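Putative ferredoxin (Hydrogenobacter thermophilus, PDB 7M1O) binds a single [4Fe-4S] cluster and probably carries electrons between redox partners. Local coordinates at residues T5-D10 / A34-P39. Numbering follows the deposited sequence.
Sequences TMVDPD and AEVVSP. With SF4 (iron/sulfur cluster), chain C.
In this single-cluster [4Fe-4S] ferredoxin, residues 5-7, the end of strand 3-7 in the three-stranded antiparallel sheet, run past strand 34-36 of the two-stranded sheet, nearly antiparallel at 152° and with axes 5.7 Å apart. No direct hydrogen bond links the two segments, so they meet through methyls packed on side chains and backbone, and through one shared water.

A34 starts the contact at the cofactor. The A34 methyl, CB, lies 3.8 Å from FE4 of the cluster, close to the side chains of the cluster ligands C12 and C18. V7 comes up beside it. With V7 CG1 anti to the backbone N (chi1 175°), this branch sits 3.2 Å from the carbonyl O of A34, while the same V7 CG1 reaches S3 of the cluster at 3.8 Å. One methyl thus touches both the strand and the inorganic core, and V7 and A34 together form part of the apolar lining of the cluster pocket.

At E35 the V7 CG2 branch rests on the backbone, whereas CB of E35 points away from residues 5-7. V36 turns its CB back toward them; V36 CG1, anti to the carbonyl carbon (chi1 -62°), packs 3.5 Å from T5 O and also against M6 CA. Y26 and M45 also touch V36. A water accepts from both backbones, 2.9 Å from V36 N and 3.0 Å from V7 N.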
loop_
_atom_site.group_PDB
_atom_site.type_symbol
_atom_site.label_atom_id
_atom_site.label_comp_id
_atom_site.label_asym_id
_atom_site.label_seq_id
_atom_site.Cartn_x
_atom_site.Cartn_y
_atom_site.Cartn_z
ATOM N N THR A 5 -3.356 -5.957 0.218
ATOM C CA THR A 5 -3.426 -4.521 -0.030
ATOM C C THR A 5 -2.958 -4.175 -1.444
ATOM O O THR A 5 -2.171 -4.907 -2.048
ATOM C CB THR A 5 -2.580 -3.738 1.005
ATOM O OG1 THR A 5 -2.724 -2.328 0.793
ATOM C CG2 THR A 5 -1.107 -4.123 0.912
ATOM N N MET A 6 -3.467 -3.064 -1.970
ATOM C CA MET A 6 -3.063 -2.562 -3.279
ATOM C C MET A 6 -3.068 -1.038 -3.269
ATOM O O MET A 6 -3.650 -0.424 -2.377
ATOM C CB MET A 6 -3.992 -3.085 -4.384
ATOM C CG MET A 6 -5.438 -2.573 -4.326
ATOM S SD MET A 6 -6.283 -2.733 -5.915
ATOM C CE MET A 6 -7.968 -2.316 -5.479
ATOM N N VAL A 7 -2.419 -0.440 -4.264
ATOM C CA VAL A 7 -2.429 1.007 -4.437
ATOM C C VAL A 7 -3.108 1.368 -5.751
ATOM O O VAL A 7 -2.796 0.802 -6.796
ATOM C CB VAL A 7 -1.001 1.597 -4.418
ATOM C CG1 VAL A 7 -1.026 3.095 -4.712
ATOM C CG2 VAL A 7 -0.338 1.334 -3.076
ATOM N N ASP A 8 -4.043 2.308 -5.684
ATOM C CA ASP A 8 -4.701 2.830 -6.873
ATOM C C ASP A 8 -3.885 3.999 -7.425
ATOM O O ASP A 8 -3.960 5.106 -6.895
ATOM C CB ASP A 8 -6.127 3.276 -6.545
ATOM C CG ASP A 8 -6.947 3.579 -7.783
ATOM O OD1 ASP A 8 -6.354 3.781 -8.863
ATOM O OD2 ASP A 8 -8.190 3.617 -7.675
ATOM N N PRO A 9 -3.105 3.762 -8.495
ATOM C CA PRO A 9 -2.212 4.820 -8.979
ATOM C C PRO A 9 -2.964 6.013 -9.554
ATOM O O PRO A 9 -2.404 7.104 -9.663
ATOM C CB PRO A 9 -1.399 4.115 -10.066
ATOM C CG PRO A 9 -2.315 3.068 -10.584
ATOM C CD PRO A 9 -3.095 2.590 -9.391
ATOM N N ASP A 10 -4.223 5.801 -9.917
ATOM C CA ASP A 10 -5.029 6.849 -10.530
ATOM C C ASP A 10 -5.285 8.009 -9.573
ATOM O O ASP A 10 -5.479 9.144 -10.008
ATOM C CB ASP A 10 -6.359 6.269 -11.012
ATOM C CG ASP A 10 -6.175 5.109 -11.973
ATOM O OD1 ASP A 10 -5.192 5.123 -12.745
ATOM O OD2 ASP A 10 -7.012 4.182 -11.954
ATOM N N ALA A 34 3.028 5.526 -5.486
ATOM C CA ALA A 34 3.313 4.323 -4.717
ATOM C C ALA A 34 2.785 3.071 -5.409
ATOM O O ALA A 34 1.855 3.134 -6.213
ATOM C CB ALA A 34 2.715 4.437 -3.325
ATOM N N GLU A 35 3.401 1.937 -5.094
ATOM C CA GLU A 35 2.898 0.631 -5.503
ATOM C C GLU A 35 3.355 -0.390 -4.473
ATOM O O GLU A 35 4.365 -0.179 -3.800
ATOM C CB GLU A 35 3.393 0.251 -6.903
ATOM C CG GLU A 35 4.906 0.102 -7.020
ATOM C CD GLU A 35 5.348 -0.307 -8.415
ATOM O OE1 GLU A 35 6.572 -0.333 -8.668
ATOM O OE2 GLU A 35 4.475 -0.606 -9.257
ATOM N N VAL A 36 2.615 -1.484 -4.331
ATOM C CA VAL A 36 3.036 -2.537 -3.417
ATOM C C VAL A 36 4.313 -3.153 -3.968
ATOM O O VAL A 36 4.546 -3.132 -5.176
ATOM C CB VAL A 36 1.958 -3.622 -3.219
ATOM C CG1 VAL A 36 0.701 -3.016 -2.602
ATOM C CG2 VAL A 36 1.641 -4.321 -4.530
ATOM N N VAL A 37 5.124 -3.665 -3.085
ATOM C CA VAL A 37 6.395 -4.169 -3.481
ATOM C C VAL A 37 6.266 -5.471 -4.261
ATOM O O VAL A 37 6.901 -5.612 -5.258
ATOM C CB VAL A 37 7.346 -4.217 -2.306
ATOM C CG1 VAL A 37 7.632 -2.814 -1.826
ATOM C CG2 VAL A 37 6.803 -5.051 -1.172
ATOM N N SER A 38 5.430 -6.367 -3.796
ATOM C CA SER A 38 5.191 -7.623 -4.466
ATOM C C SER A 38 3.740 -7.958 -4.788
ATOM O O SER A 38 3.073 -8.605 -4.041
ATOM C CB SER A 38 5.760 -8.667 -3.586
ATOM O OG SER A 38 5.598 -8.299 -2.270
ATOM N N PRO A 39 3.307 -7.503 -5.925
ATOM C CA PRO A 39 1.933 -7.687 -6.401
ATOM C C PRO A 39 1.718 -8.970 -7.196
ATOM O O PRO A 39 2.647 -9.469 -7.830
ATOM C CB PRO A 39 1.721 -6.473 -7.302
ATOM C CG PRO A 39 3.074 -6.227 -7.882
ATOM C CD PRO A 39 4.074 -6.614 -6.818
HETATM FE FE1 SF4 C . 0.067 7.735 -2.602
HETATM FE FE2 SF4 C . -1.594 7.284 -0.478
HETATM FE FE3 SF4 C . 0.572 8.920 -0.192
HETATM FE FE4 SF4 C . 0.938 6.228 -0.497
HETATM S S1 SF4 C . -0.093 7.279 1.239
HETATM S S2 SF4 C . 2.085 7.893 -1.550
HETATM S S3 SF4 C . -0.773 5.728 -1.924
HETATM S S4 SF4 C . -1.235 9.270 -1.538
HETATM O O HOH W 1 -0.028 -1.725 -5.511
#